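Local coordinates for FERM, RhoGEF and pleckstrin domain protein 2 (PDB 6D21) that probably acts, as the full-length protein, as a guanine nucleotide exchange factor that activates RAC1, this chain being its FERM domain, at residues L28-S31 with D32-R36; S62-I65 with V66-V69; V69-P72 with M73-L76; E93-T96 with R97-F100. One frame throughout, in Å; residues are numbered along the deposited sequence.

Contact 1 (L28-S31 with D32-R36)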
ATOM      1  N   LEU A  28       4.593   7.966  18.776  1.00 32.59           N
ATOM      2  CA  LEU A  28       5.988   7.997  19.212  1.00 33.57           C
ATOM      3  C   LEU A  28       6.840   7.029  18.384  1.00 36.38           C
ATOM      4  O   LEU A  28       7.926   7.390  17.924  1.00 36.42           O
ATOM      5  CB  LEU A  28       6.090   7.667  20.710  1.00 35.93           C
ATOM      6  CG  LEU A  28       7.433   7.828  21.425  1.00 53.97           C
ATOM      7  CD1 LEU A  28       8.026   9.220  21.222  1.00 58.08           C
ATOM      8  CD2 LEU A  28       7.260   7.520  22.892  1.00 46.77           C
ATOM      9  N   LEU A  29       6.345   5.810  18.179  1.00 31.46           N
ATOM     10  CA  LEU A  29       7.064   4.836  17.369  1.00 30.31           C
ATOM     11  C   LEU A  29       7.189   5.307  15.908  1.00 31.31           C
ATOM     12  O   LEU A  29       8.251   5.183  15.300  1.00 30.75           O
ATOM     13  CB  LEU A  29       6.371   3.478  17.429  1.00 33.34           C
ATOM     14  CG  LEU A  29       6.992   2.368  16.578  1.00 29.03           C
ATOM     15  CD1 LEU A  29       8.434   2.092  17.029  1.00 32.77           C
ATOM     16  CD2 LEU A  29       6.139   1.107  16.653  1.00 29.01           C
ATOM     17  N   LEU A  30       6.093   5.822  15.348  1.00 27.40           N
ATOM     18  CA  LEU A  30       6.102   6.382  13.992  1.00 27.63           C
ATOM     19  C   LEU A  30       7.139   7.478  13.851  1.00 26.36           C
ATOM     20  O   LEU A  30       7.907   7.500  12.879  1.00 28.11           O
ATOM     21  CB  LEU A  30       4.726   6.944  13.615  1.00 37.30           C
ATOM     22  CG  LEU A  30       3.615   6.022  13.099  1.00 38.19           C
ATOM     23  CD1 LEU A  30       2.258   6.660  13.349  1.00 46.48           C
ATOM     24  CD2 LEU A  30       3.781   5.737  11.618  1.00 35.74           C
ATOM     25  N   SER A  31       7.154   8.394  14.817  1.00 27.91           N
ATOM     26  CA  SER A  31       8.103   9.501  14.786  1.00 33.46           C
ATOM     27  C   SER A  31       9.543   9.015  14.863  1.00 33.80           C
ATOM     28  O   SER A  31      10.397   9.497  14.123  1.00 33.31           O
ATOM     29  CB  SER A  31       7.828  10.482  15.930  1.00 35.01           C
ATOM     30  OG  SER A  31       6.547  11.065  15.757  1.00 43.95           O
ATOM     31  N   ASP A  32       9.812   8.068  15.760  1.00 32.06           N
ATOM     32  CA  ASP A  32      11.150   7.515  15.899  1.00 31.00           C
ATOM     33  C   ASP A  32      11.595   6.786  14.628  1.00 33.72           C
ATOM     34  O   ASP A  32      12.765   6.856  14.249  1.00 35.14           O
ATOM     35  CB  ASP A  32      11.222   6.570  17.103  1.00 32.39           C
ATOM     36  CG  ASP A  32      11.178   7.308  18.428  1.00 51.77           C
ATOM     37  OD1 ASP A  32      11.281   8.559  18.425  1.00 48.51           O
ATOM     38  OD2 ASP A  32      11.045   6.641  19.476  1.00 50.50           O
ATOM     39  N   VAL A  33      10.670   6.088  13.970  1.00 27.81           N
ATOM     40  CA  VAL A  33      11.001   5.415  12.714  1.00 26.41           C
ATOM     41  C   VAL A  33      11.324   6.454  11.635  1.00 25.78           C
ATOM     42  O   VAL A  33      12.348   6.348  10.946  1.00 30.52           O
ATOM     43  CB  VAL A  33       9.851   4.482  12.213  1.00 32.34           C
ATOM     44  CG1 VAL A  33      10.102   4.040  10.776  1.00 27.57           C
ATOM     45  CG2 VAL A  33       9.689   3.251  13.139  1.00 30.02           C
ATOM     46  N   PHE A  34      10.450   7.441  11.478  1.00 25.40           N
ATOM     47  CA  PHE A  34      10.682   8.529  10.516  1.00 29.12           C
ATOM     48  C   PHE A  34      12.036   9.239  10.778  1.00 31.50           C
ATOM     49  O   PHE A  34      12.775   9.555   9.843  1.00 30.51           O
ATOM     50  CB  PHE A  34       9.521   9.550  10.549  1.00 24.99           C
ATOM     51  CG  PHE A  34       8.169   8.960  10.186  1.00 28.62           C
ATOM     52  CD1 PHE A  34       8.078   7.847   9.356  1.00 28.56           C
ATOM     53  CD2 PHE A  34       6.996   9.508  10.689  1.00 26.18           C
ATOM     54  CE1 PHE A  34       6.829   7.285   9.024  1.00 23.55           C
ATOM     55  CE2 PHE A  34       5.754   8.961  10.362  1.00 25.63           C
ATOM     56  CZ  PHE A  34       5.666   7.848   9.537  1.00 23.23           C
ATOM     57  N   ARG A  35      12.377   9.468  12.042  1.00 30.12           N
ATOM     58  CA  ARG A  35      13.669  10.084  12.359  1.00 33.25           C
ATOM     59  C   ARG A  35      14.845   9.163  12.042  1.00 39.41           C
ATOM     60  O   ARG A  35      15.851   9.592  11.482  1.00 36.44           O
ATOM     61  CB  ARG A  35      13.734  10.491  13.825  1.00 31.93           C
ATOM     62  CG  ARG A  35      15.080  11.110  14.234  1.00 47.09           C
ATOM     63  CD  ARG A  35      15.099  11.476  15.713  1.00 51.18           C
ATOM     64  NE  ARG A  35      13.793  11.999  16.104  1.00 51.93           N
ATOM     65  CZ  ARG A  35      12.965  11.401  16.951  1.00 55.29           C
ATOM     66  NH1 ARG A  35      11.791  11.951  17.221  1.00 48.74           N
ATOM     67  NH2 ARG A  35      13.314  10.258  17.529  1.00 58.01           N
ATOM     68  N   ARG A  36      14.716   7.895  12.401  1.00 44.58           N
ATOM     69  CA  ARG A  36      15.796   6.941  12.186  1.00 41.17           C
ATOM     70  C   ARG A  36      16.187   6.889  10.700  1.00 40.35           C
ATOM     71  O   ARG A  36      17.369   6.959  10.367  1.00 37.58           O
ATOM     72  CB  ARG A  36      15.386   5.555  12.709  1.00 37.29           C
ATOM     73  CG  ARG A  36      16.426   4.431  12.549  1.00 40.63           C
ATOM     74  CD  ARG A  36      17.528   4.493  13.582  1.00 38.20           C
ATOM     75  NE  ARG A  36      17.020   4.652  14.948  1.00 49.89           N
ATOM     76  CZ  ARG A  36      16.715   3.649  15.769  1.00 52.61           C
ATOM     77  NH1 ARG A  36      16.852   2.384  15.378  1.00 48.91           N
ATOM     78  NH2 ARG A  36      16.263   3.912  16.988  1.00 42.97           N
TER
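Asp-32 N to Leu-28 O, Val-33 N to Leu-29 O, Phe-34 N to Leu-30 O and Arg-35 N to Ser-31 O are the four backbone hydrogen bonds here, each 2.9 Å long, consecutive i to i+4 links in helix 26-36. The helix packs on the ubiquitin-like sheet of the FERM N-terminal lobe.

Apolar contacts follow the same spacing. Leu-30 and Phe-34 run side by side in the same direction, and Leu-30 CD2 comes to 3.5 Å from Phe-34 CZ. With CG anti to its carbonyl carbon (chi1 -61°), the Phe-34 ring lies back along the helix, and Leu-30 O sits over one ring face, 3.0 Å above the plane and toward the rim. Leu-29 CD1 meets Val-33 CG2 at 4.2 Å, both residues reaching Leu-47 and the strand 3-9.

On another side of the helix the contact is ionic. Arg-35 bends at chi3 (-38°) and brings NH2 to 2.8 Å from Asp-32 OD1, a salt bridge that meets the carboxylate from above its plane. Ser-31 OG turns back to Gln-27 O.

The chemistry is that of an amphipathic helix: Leu-29 and Val-33 face the sheet, while the charged pair lies on a more exposed side.

Contact 2 (S62-I65 with V66-V69)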
ATOM      1  N   SER A  62      -2.805   7.073  17.944  1.00 42.20           N
ATOM      2  CA  SER A  62      -3.340   7.794  19.103  1.00 51.25           C
ATOM      3  C   SER A  62      -3.538   6.892  20.316  1.00 53.45           C
ATOM      4  O   SER A  62      -3.775   7.366  21.434  1.00 54.60           O
ATOM      5  CB  SER A  62      -4.658   8.474  18.731  1.00 64.44           C
ATOM      6  OG  SER A  62      -5.526   7.570  18.072  1.00 74.37           O
ATOM      7  N   LYS A  63      -3.430   5.588  20.090  1.00 48.25           N
ATOM      8  CA  LYS A  63      -3.564   4.603  21.158  1.00 51.11           C
ATOM      9  C   LYS A  63      -2.196   4.116  21.639  1.00 50.75           C
ATOM     10  O   LYS A  63      -1.204   4.163  20.900  1.00 47.18           O
ATOM     11  CB  LYS A  63      -4.383   3.409  20.677  1.00 55.42           C
ATOM     12  CG  LYS A  63      -5.851   3.695  20.412  1.00 61.86           C
ATOM     13  CD  LYS A  63      -6.594   2.377  20.186  1.00 77.00           C
ATOM     14  CE  LYS A  63      -8.061   2.584  19.838  1.00 80.32           C
ATOM     15  NZ  LYS A  63      -8.541   3.958  20.155  1.00 82.17           N
ATOM     16  N   LEU A  64      -2.156   3.637  22.875  1.00 47.66           N
ATOM     17  CA  LEU A  64      -0.973   2.999  23.419  1.00 51.46           C
ATOM     18  C   LEU A  64      -0.663   1.757  22.613  1.00 57.08           C
ATOM     19  O   LEU A  64      -1.573   1.016  22.234  1.00 51.60           O
ATOM     20  CB  LEU A  64      -1.176   2.620  24.883  1.00 51.57           C
ATOM     21  CG  LEU A  64      -1.422   3.772  25.849  1.00 53.89           C
ATOM     22  CD1 LEU A  64      -1.496   3.234  27.256  1.00 48.60           C
ATOM     23  CD2 LEU A  64      -0.323   4.803  25.719  1.00 56.80           C
ATOM     24  N   ILE A  65       0.619   1.525  22.359  1.00 50.75           N
ATOM     25  CA  ILE A  65       1.027   0.348  21.619  1.00 40.44           C
ATOM     26  C   ILE A  65       0.634  -0.911  22.378  1.00 47.76           C
ATOM     27  O   ILE A  65       0.106  -1.847  21.774  1.00 44.24           O
ATOM     28  CB  ILE A  65       2.525   0.346  21.358  1.00 42.75           C
ATOM     29  CG1 ILE A  65       2.901   1.567  20.519  1.00 37.16           C
ATOM     30  CG2 ILE A  65       2.938  -0.944  20.658  1.00 45.63           C
ATOM     31  CD1 ILE A  65       4.380   1.711  20.299  1.00 41.72           C
ATOM     32  N   VAL A  66       0.853  -0.918  23.697  1.00 45.24           N
ATOM     33  CA  VAL A  66       0.564  -2.104  24.518  1.00 46.02           C
ATOM     34  C   VAL A  66      -0.925  -2.456  24.554  1.00 44.37           C
ATOM     35  O   VAL A  66      -1.296  -3.575  24.901  1.00 50.16           O
ATOM     36  CB  VAL A  66       1.067  -1.951  25.993  1.00 55.28           C
ATOM     37  CG1 VAL A  66       2.582  -2.114  26.074  1.00 53.42           C
ATOM     38  CG2 VAL A  66       0.607  -0.632  26.627  1.00 51.94           C
ATOM     39  N   LYS A  67      -1.772  -1.501  24.201  1.00 46.68           N
ATOM     40  CA  LYS A  67      -3.204  -1.744  24.098  1.00 47.93           C
ATOM     41  C   LYS A  67      -3.622  -2.272  22.718  1.00 51.61           C
ATOM     42  O   LYS A  67      -4.787  -2.594  22.506  1.00 52.05           O
ATOM     43  CB  LYS A  67      -3.979  -0.457  24.406  1.00 60.42           C
ATOM     44  CG  LYS A  67      -4.096  -0.115  25.889  1.00 63.46           C
ATOM     45  CD  LYS A  67      -5.279   0.822  26.151  1.00 71.32           C
ATOM     46  CE  LYS A  67      -5.637   0.875  27.636  1.00 85.19           C
ATOM     47  NZ  LYS A  67      -6.884   1.655  27.896  1.00 88.94           N
ATOM     48  N   GLN A  68      -2.690  -2.342  21.771  1.00 43.16           N
ATOM     49  CA  GLN A  68      -3.034  -2.773  20.413  1.00 37.38           C
ATOM     50  C   GLN A  68      -2.441  -4.133  20.066  1.00 40.06           C
ATOM     51  O   GLN A  68      -2.966  -4.852  19.211  1.00 45.03           O
ATOM     52  CB  GLN A  68      -2.565  -1.740  19.387  1.00 44.65           C
ATOM     53  CG  GLN A  68      -3.042  -0.319  19.649  1.00 48.20           C
ATOM     54  CD  GLN A  68      -2.589   0.642  18.568  1.00 41.98           C
ATOM     55  OE1 GLN A  68      -2.853   0.432  17.386  1.00 40.74           O
ATOM     56  NE2 GLN A  68      -1.895   1.700  18.968  1.00 39.06           N
ATOM     57  N   VAL A  69      -1.336  -4.471  20.731  1.00 38.84           N
ATOM     58  CA  VAL A  69      -0.575  -5.678  20.429  1.00 40.66           C
ATOM     59  C   VAL A  69      -0.246  -6.459  21.695  1.00 41.00           C
ATOM     60  O   VAL A  69       0.117  -5.871  22.709  1.00 53.51           O
ATOM     61  CB  VAL A  69       0.734  -5.337  19.697  1.00 45.27           C
ATOM     62  CG1 VAL A  69       1.335  -6.588  19.116  1.00 56.56           C
ATOM     63  CG2 VAL A  69       0.489  -4.305  18.596  1.00 40.20           C
TER
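Gln-68 folds its side chain back over the turn toward Lys-63 and Leu-64. Its amide nitrogen makes two weak hydrogen bonds there: NE2 lies 3.2 Å from Lys-63 O, with a strongly bent N-H angle of 121°, and 3.4 Å from Leu-64 O along a straighter path. Its stronger partner is Asp-60 O, farther back in the loop, so NE2 spreads over three carbonyls. A chi1 of -53° sets CG beside the backbone N, and the chain runs extended from there, which carries the amide past Lys-63 CB, 3.5 Å from NE2.

The backbone N-H donors serve two carbonyls. Ile-65 O takes two of them: Gln-68 N, the firmer at 2.8 Å, from above the carbonyl plane, and Val-69 N at 3.2 Å nearly along the C=O axis. Leu-64 O accepts Lys-67 N at 3.2 Å, again from above its plane, besides the weak bond from the glutamine.

Apolar contact is lighter. Leu-64 CB approaches Val-66 CG2 at 4.1 Å and the aliphatic start of Lys-67. Ile-65 points elsewhere, into the core against Ile-6, and its backbone bonds to Ala-24.

Bonds from donors three and four residues on are typical of a single helical turn; here the Gln-68 amide also closes over it, in the loop joining strands 56-58 and 76-81 of the ubiquitin-like lobe.

Contact 3 (V69-P72 with M73-L76)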
ATOM      1  N   VAL A  69      -1.336  -4.471  20.731  1.00 38.84           N
ATOM      2  CA  VAL A  69      -0.575  -5.678  20.429  1.00 40.66           C
ATOM      3  C   VAL A  69      -0.246  -6.459  21.695  1.00 41.00           C
ATOM      4  O   VAL A  69       0.117  -5.871  22.709  1.00 53.51           O
ATOM      5  CB  VAL A  69       0.734  -5.337  19.697  1.00 45.27           C
ATOM      6  CG1 VAL A  69       1.335  -6.588  19.116  1.00 56.56           C
ATOM      7  CG2 VAL A  69       0.489  -4.305  18.596  1.00 40.20           C
ATOM      8  N   ARG A  70      -0.352  -7.783  21.637  1.00 55.71           N
ATOM      9  CA  ARG A  70      -0.185  -8.614  22.829  1.00 56.61           C
ATOM     10  C   ARG A  70       1.255  -8.714  23.342  1.00 59.35           C
ATOM     11  O   ARG A  70       1.531  -8.441  24.511  1.00 63.88           O
ATOM     12  CB  ARG A  70      -0.714 -10.024  22.558  1.00 64.97           C
ATOM     13  CG  ARG A  70      -0.302 -11.037  23.613  1.00 64.55           C
ATOM     14  CD  ARG A  70      -0.900 -12.399  23.332  1.00 70.23           C
ATOM     15  NE  ARG A  70      -2.354 -12.345  23.364  1.00 72.36           N
ATOM     16  CZ  ARG A  70      -3.145 -13.372  23.085  1.00 73.50           C
ATOM     17  NH1 ARG A  70      -2.620 -14.540  22.755  1.00 80.12           N
ATOM     18  NH2 ARG A  70      -4.460 -13.229  23.144  1.00 71.28           N
ATOM     19  N   ARG A  71       2.156  -9.155  22.472  1.00 49.56           N
ATOM     20  CA  ARG A  71       3.578  -9.249  22.782  1.00 50.60           C
ATOM     21  C   ARG A  71       4.341  -8.275  21.898  1.00 42.50           C
ATOM     22  O   ARG A  71       4.838  -8.672  20.852  1.00 40.95           O
ATOM     23  CB  ARG A  71       4.113 -10.671  22.554  1.00 52.50           C
ATOM     24  CG  ARG A  71       3.491 -11.752  23.408  1.00 61.15           C
ATOM     25  CD  ARG A  71       3.815 -11.542  24.863  1.00 61.91           C
ATOM     26  NE  ARG A  71       3.877 -12.807  25.576  1.00 67.48           N
ATOM     27  CZ  ARG A  71       3.618 -12.935  26.870  1.00 73.08           C
ATOM     28  NH1 ARG A  71       3.265 -11.867  27.573  1.00 71.13           N
ATOM     29  NH2 ARG A  71       3.699 -14.126  27.454  1.00 71.92           N
ATOM     30  N   PRO A  72       4.425  -6.999  22.309  1.00 43.35           N
ATOM     31  CA  PRO A  72       5.037  -5.982  21.440  1.00 42.70           C
ATOM     32  C   PRO A  72       6.487  -6.321  21.094  1.00 39.71           C
ATOM     33  O   PRO A  72       6.918  -6.025  19.989  1.00 41.69           O
ATOM     34  CB  PRO A  72       4.946  -4.699  22.274  1.00 51.34           C
ATOM     35  CG  PRO A  72       3.830  -4.951  23.244  1.00 55.67           C
ATOM     36  CD  PRO A  72       3.913  -6.421  23.564  1.00 50.70           C
ATOM     37  N   MET A  73       7.187  -6.976  22.018  1.00 42.15           N
ATOM     38  CA  MET A  73       8.578  -7.375  21.832  1.00 61.11           C
ATOM     39  C   MET A  73       8.742  -8.494  20.806  1.00 56.25           C
ATOM     40  O   MET A  73       9.786  -8.602  20.174  1.00 58.47           O
ATOM     41  CB  MET A  73       9.183  -7.826  23.167  1.00 68.94           C
ATOM     42  CG  MET A  73       8.762  -6.987  24.367  1.00 79.56           C
ATOM     43  SD  MET A  73       9.622  -5.407  24.509  1.00124.24           S
ATOM     44  CE  MET A  73      11.160  -5.888  25.293  1.00 49.73           C
ATOM     45  N   ASN A  74       7.722  -9.336  20.656  1.00 41.89           N
ATOM     46  CA  ASN A  74       7.769 -10.423  19.677  1.00 41.25           C
ATOM     47  C   ASN A  74       6.994 -10.151  18.380  1.00 38.51           C
ATOM     48  O   ASN A  74       6.931 -11.002  17.495  1.00 59.44           O
ATOM     49  CB  ASN A  74       7.248 -11.709  20.307  1.00 52.86           C
ATOM     50  CG  ASN A  74       8.122 -12.181  21.446  1.00 59.70           C
ATOM     51  OD1 ASN A  74       9.314 -11.881  21.479  1.00 52.70           O
ATOM     52  ND2 ASN A  74       7.537 -12.918  22.386  1.00 67.13           N
ATOM     53  N   THR A  75       6.431  -8.962  18.257  1.00 41.40           N
ATOM     54  CA  THR A  75       5.595  -8.641  17.103  1.00 34.66           C
ATOM     55  C   THR A  75       6.367  -7.909  16.006  1.00 36.72           C
ATOM     56  O   THR A  75       7.146  -6.997  16.272  1.00 35.12           O
ATOM     57  CB  THR A  75       4.391  -7.789  17.538  1.00 41.17           C
ATOM     58  OG1 THR A  75       3.692  -8.477  18.582  1.00 50.81           O
ATOM     59  CG2 THR A  75       3.447  -7.538  16.370  1.00 32.36           C
ATOM     60  N   LEU A  76       6.143  -8.316  14.766  1.00 35.56           N
ATOM     61  CA  LEU A  76       6.761  -7.651  13.638  1.00 34.26           C
ATOM     62  C   LEU A  76       5.910  -6.464  13.205  1.00 30.38           C
ATOM     63  O   LEU A  76       4.699  -6.607  12.980  1.00 27.59           O
ATOM     64  CB  LEU A  76       6.955  -8.614  12.465  1.00 43.69           C
ATOM     65  CG  LEU A  76       7.673  -8.004  11.254  1.00 50.14           C
ATOM     66  CD1 LEU A  76       9.036  -7.442  11.653  1.00 40.53           C
ATOM     67  CD2 LEU A  76       7.807  -9.032  10.143  1.00 57.21           C
TER
HETATM   68  O   HOH W   1       8.500  -5.981  18.093  1.00 34.56           O
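A tight turn just ahead of strand 76-81 brings Thr-75 back onto Arg-71 and Val-69. Thr-75 OG1 donates to Arg-71 O at 2.6 Å, and Asn-74 N donates to the same oxygen at 3.0 Å. The two donors come from opposite faces of the carbonyl plane, each more than 50° out of it, so the oxygen is gripped from both sides. The Thr-75 chi1 of -55° places OG1 on the side of its own backbone N, which swings the hydroxyl back over the turn and turns CG2 toward Val-69. Val-69 CG1 is close to both branches, 3.1 Å from Thr-75 OG1 and 3.6 Å from Thr-75 CG2.

With Pro-72 and Met-73 at its corners, the Arg-71 to Asn-74 link is a beta turn of the ubiquitin-like lobe, delivering the chain to the strand whose Leu-76 pairs with Gln-50. Replacing Thr-75 by a valine would probably cost Arg-71 O its hydroxyl donor, leaving Asn-74 N to grip that oxygen from the other face alone.

Arg-71 CB and Asn-74 CB touch at 4.0 Å across the turn. Thr-75 N makes a weak bond to Pro-72 O at 3.4 Å, and a water lies unusually close to both Pro-72 O and Thr-75 O, its bonds doubtful in detail.

Contact 4 (E93-T96 with R97-F100)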
ATOM      1  N   GLU A  93      11.210  14.459  -2.776  1.00 33.01           N
ATOM      2  CA  GLU A  93      12.474  13.880  -2.343  1.00 30.49           C
ATOM      3  C   GLU A  93      12.757  12.549  -3.040  1.00 29.95           C
ATOM      4  O   GLU A  93      11.875  11.695  -3.190  1.00 24.92           O
ATOM      5  CB  GLU A  93      12.492  13.699  -0.817  1.00 36.87           C
ATOM      6  CG  GLU A  93      12.121  14.951  -0.015  1.00 42.78           C
ATOM      7  CD  GLU A  93      13.074  16.129  -0.255  1.00 62.74           C
ATOM      8  OE1 GLU A  93      12.595  17.281  -0.356  1.00 62.00           O
ATOM      9  OE2 GLU A  93      14.301  15.907  -0.324  1.00 65.48           O
ATOM     10  N   GLU A  94      14.008  12.388  -3.450  1.00 25.29           N
ATOM     11  CA  GLU A  94      14.479  11.163  -4.061  1.00 29.99           C
ATOM     12  C   GLU A  94      14.220   9.966  -3.130  1.00 26.05           C
ATOM     13  O   GLU A  94      13.823   8.901  -3.577  1.00 24.69           O
ATOM     14  CB  GLU A  94      15.973  11.295  -4.385  1.00 32.88           C
ATOM     15  CG  GLU A  94      16.502  10.332  -5.419  1.00 40.78           C
ATOM     16  CD  GLU A  94      17.945  10.641  -5.790  1.00 46.35           C
ATOM     17  OE1 GLU A  94      18.196  11.718  -6.372  1.00 52.26           O
ATOM     18  OE2 GLU A  94      18.828   9.817  -5.475  1.00 43.56           O
ATOM     19  N   PHE A  95      14.434  10.158  -1.834  1.00 23.71           N
ATOM     20  CA  PHE A  95      14.262   9.068  -0.878  1.00 22.81           C
ATOM     21  C   PHE A  95      12.807   8.638  -0.780  1.00 28.99           C
ATOM     22  O   PHE A  95      12.510   7.445  -0.638  1.00 21.87           O
ATOM     23  CB  PHE A  95      14.792   9.488   0.500  1.00 34.65           C
ATOM     24  CG  PHE A  95      14.661   8.425   1.559  1.00 27.77           C
ATOM     25  CD1 PHE A  95      15.322   7.217   1.434  1.00 31.39           C
ATOM     26  CD2 PHE A  95      13.898   8.649   2.690  1.00 26.83           C
ATOM     27  CE1 PHE A  95      15.206   6.244   2.412  1.00 31.99           C
ATOM     28  CE2 PHE A  95      13.782   7.673   3.665  1.00 30.08           C
ATOM     29  CZ  PHE A  95      14.436   6.479   3.523  1.00 27.32           C
ATOM     30  N   THR A  96      11.896   9.603  -0.840  1.00 26.15           N
ATOM     31  CA  THR A  96      10.474   9.281  -0.775  1.00 25.45           C
ATOM     32  C   THR A  96      10.059   8.471  -1.988  1.00 22.29           C
ATOM     33  O   THR A  96       9.304   7.515  -1.865  1.00 23.48           O
ATOM     34  CB  THR A  96       9.587  10.556  -0.704  1.00 23.51           C
ATOM     35  OG1 THR A  96      10.098  11.426   0.298  1.00 24.96           O
ATOM     36  CG2 THR A  96       8.144  10.195  -0.354  1.00 25.15           C
ATOM     37  N   ARG A  97      10.539   8.875  -3.168  1.00 25.25           N
ATOM     38  CA  ARG A  97      10.241   8.150  -4.405  1.00 24.22           C
ATOM     39  C   ARG A  97      10.836   6.753  -4.356  1.00 20.67           C
ATOM     40  O   ARG A  97      10.242   5.824  -4.858  1.00 20.91           O
ATOM     41  CB  ARG A  97      10.772   8.895  -5.635  1.00 22.37           C
ATOM     42  CG  ARG A  97      10.041  10.215  -5.907  1.00 28.87           C
ATOM     43  CD  ARG A  97      10.409  10.806  -7.277  1.00 29.53           C
ATOM     44  NE  ARG A  97      11.841  11.056  -7.412  1.00 27.52           N
ATOM     45  CZ  ARG A  97      12.414  12.222  -7.143  1.00 26.64           C
ATOM     46  NH1 ARG A  97      11.675  13.241  -6.730  1.00 33.83           N
ATOM     47  NH2 ARG A  97      13.718  12.378  -7.306  1.00 32.01           N
ATOM     48  N   TYR A  98      12.026   6.631  -3.771  1.00 24.05           N
ATOM     49  CA  TYR A  98      12.651   5.330  -3.542  1.00 27.85           C
ATOM     50  C   TYR A  98      11.752   4.415  -2.703  1.00 22.51           C
ATOM     51  O   TYR A  98      11.495   3.260  -3.067  1.00 19.72           O
ATOM     52  CB  TYR A  98      14.009   5.525  -2.860  1.00 23.85           C
ATOM     53  CG  TYR A  98      14.685   4.250  -2.396  1.00 24.25           C
ATOM     54  CD1 TYR A  98      14.918   3.197  -3.278  1.00 27.45           C
ATOM     55  CD2 TYR A  98      15.138   4.116  -1.079  1.00 30.49           C
ATOM     56  CE1 TYR A  98      15.567   2.024  -2.855  1.00 33.02           C
ATOM     57  CE2 TYR A  98      15.798   2.946  -0.645  1.00 24.43           C
ATOM     58  CZ  TYR A  98      16.008   1.910  -1.535  1.00 35.41           C
ATOM     59  OH  TYR A  98      16.642   0.759  -1.098  1.00 41.83           O
ATOM     60  N   LEU A  99      11.232   4.958  -1.603  1.00 18.53           N
ATOM     61  CA  LEU A  99      10.347   4.193  -0.730  1.00 17.54           C
ATOM     62  C   LEU A  99       9.099   3.782  -1.464  1.00 18.63           C
ATOM     63  O   LEU A  99       8.630   2.643  -1.306  1.00 18.82           O
ATOM     64  CB  LEU A  99       9.985   4.985   0.530  1.00 17.73           C
ATOM     65  CG  LEU A  99      11.095   5.178   1.578  1.00 25.48           C
ATOM     66  CD1 LEU A  99      10.523   5.718   2.889  1.00 23.02           C
ATOM     67  CD2 LEU A  99      11.838   3.875   1.851  1.00 24.05           C
ATOM     68  N   PHE A 100       8.542   4.677  -2.282  1.00 21.09           N
ATOM     69  CA  PHE A 100       7.376   4.275  -3.070  1.00 16.64           C
ATOM     70  C   PHE A 100       7.707   3.171  -4.071  1.00 15.91           C
ATOM     71  O   PHE A 100       6.917   2.249  -4.241  1.00 18.37           O
ATOM     72  CB  PHE A 100       6.749   5.474  -3.796  1.00 18.60           C
ATOM     73  CG  PHE A 100       5.650   6.114  -3.016  1.00 19.59           C
ATOM     74  CD1 PHE A 100       5.939   7.045  -2.040  1.00 16.41           C
ATOM     75  CD2 PHE A 100       4.326   5.742  -3.221  1.00 21.38           C
ATOM     76  CE1 PHE A 100       4.927   7.621  -1.264  1.00 24.23           C
ATOM     77  CE2 PHE A 100       3.303   6.335  -2.467  1.00 19.22           C
ATOM     78  CZ  PHE A 100       3.615   7.271  -1.482  1.00 16.03           C
TER
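Arg-97 doubles back over the start of its helix, laying one face of the guanidinium against Glu-93 O and Glu-94 CA. Its side chain leaves on the backbone N side (chi1 -68°) and kinks at chi3 (-58°), which puts NH2 3.5 Å from Glu-94 CA. NH1 bonds to Leu-91 O, just ahead of the helix. The Glu-94 carboxylate lies near the guanidinium without touching it: OE1 is 4.6 Å from Arg-97 NH2. An alanine at Arg-97 would remove the guanidinium and is likely to leave Leu-91 O without this donor and to lose the packing over Glu-93 O and Glu-94 CA.

In Phe-95 a chi1 near 180° swings the ring away from the backbone nitrogen and lifts it off the helix with a lean toward the C-terminal end, so that one face meets Leu-99. Leu-99 CG makes a CH-pi contact with that face, 4.2 Å from the ring centroid, and Leu-99 CD1 is 3.9 Å from Phe-95 CE2. Phe-95 CD1 meets the edge of the Tyr-98 ring, 4.0 Å from CD2.

Phe-100 presents its ring edge to Thr-96 O, 3.4 Å from CD1, while Thr-96 OG1 bonds to Glu-41.

Four backbone bonds, from Arg-97 N to Glu-93 O through Phe-100 N to Thr-96 O, make this the N-terminal turns of helix 94-110, with Glu-93 at the N-cap, opening the helical central lobe of the FERM domain.

From the N terminus, contact 1 comes first, on helix 26-36 of the ubiquitin-like lobe. Contacts 2 and 3 follow in the loop between strands 56-58 and 76-81; they share Val-69, one starting where the other ends, and Val-66 CG1 packs on Pro-72 CG at 4.2 Å. Contact 4 comes last, on the helix that opens the central lobe. Each closes a local turn in series; none nests or crosses. Contact 1 touches contact 2 through Leu-29 CB and Ile-65 CD1, 3.9 Å apart, joining helix to loop. Contact 4 lies about 7 Å from contact 1 at nearest atoms, yet both reach Phe-45, which links the two lobes.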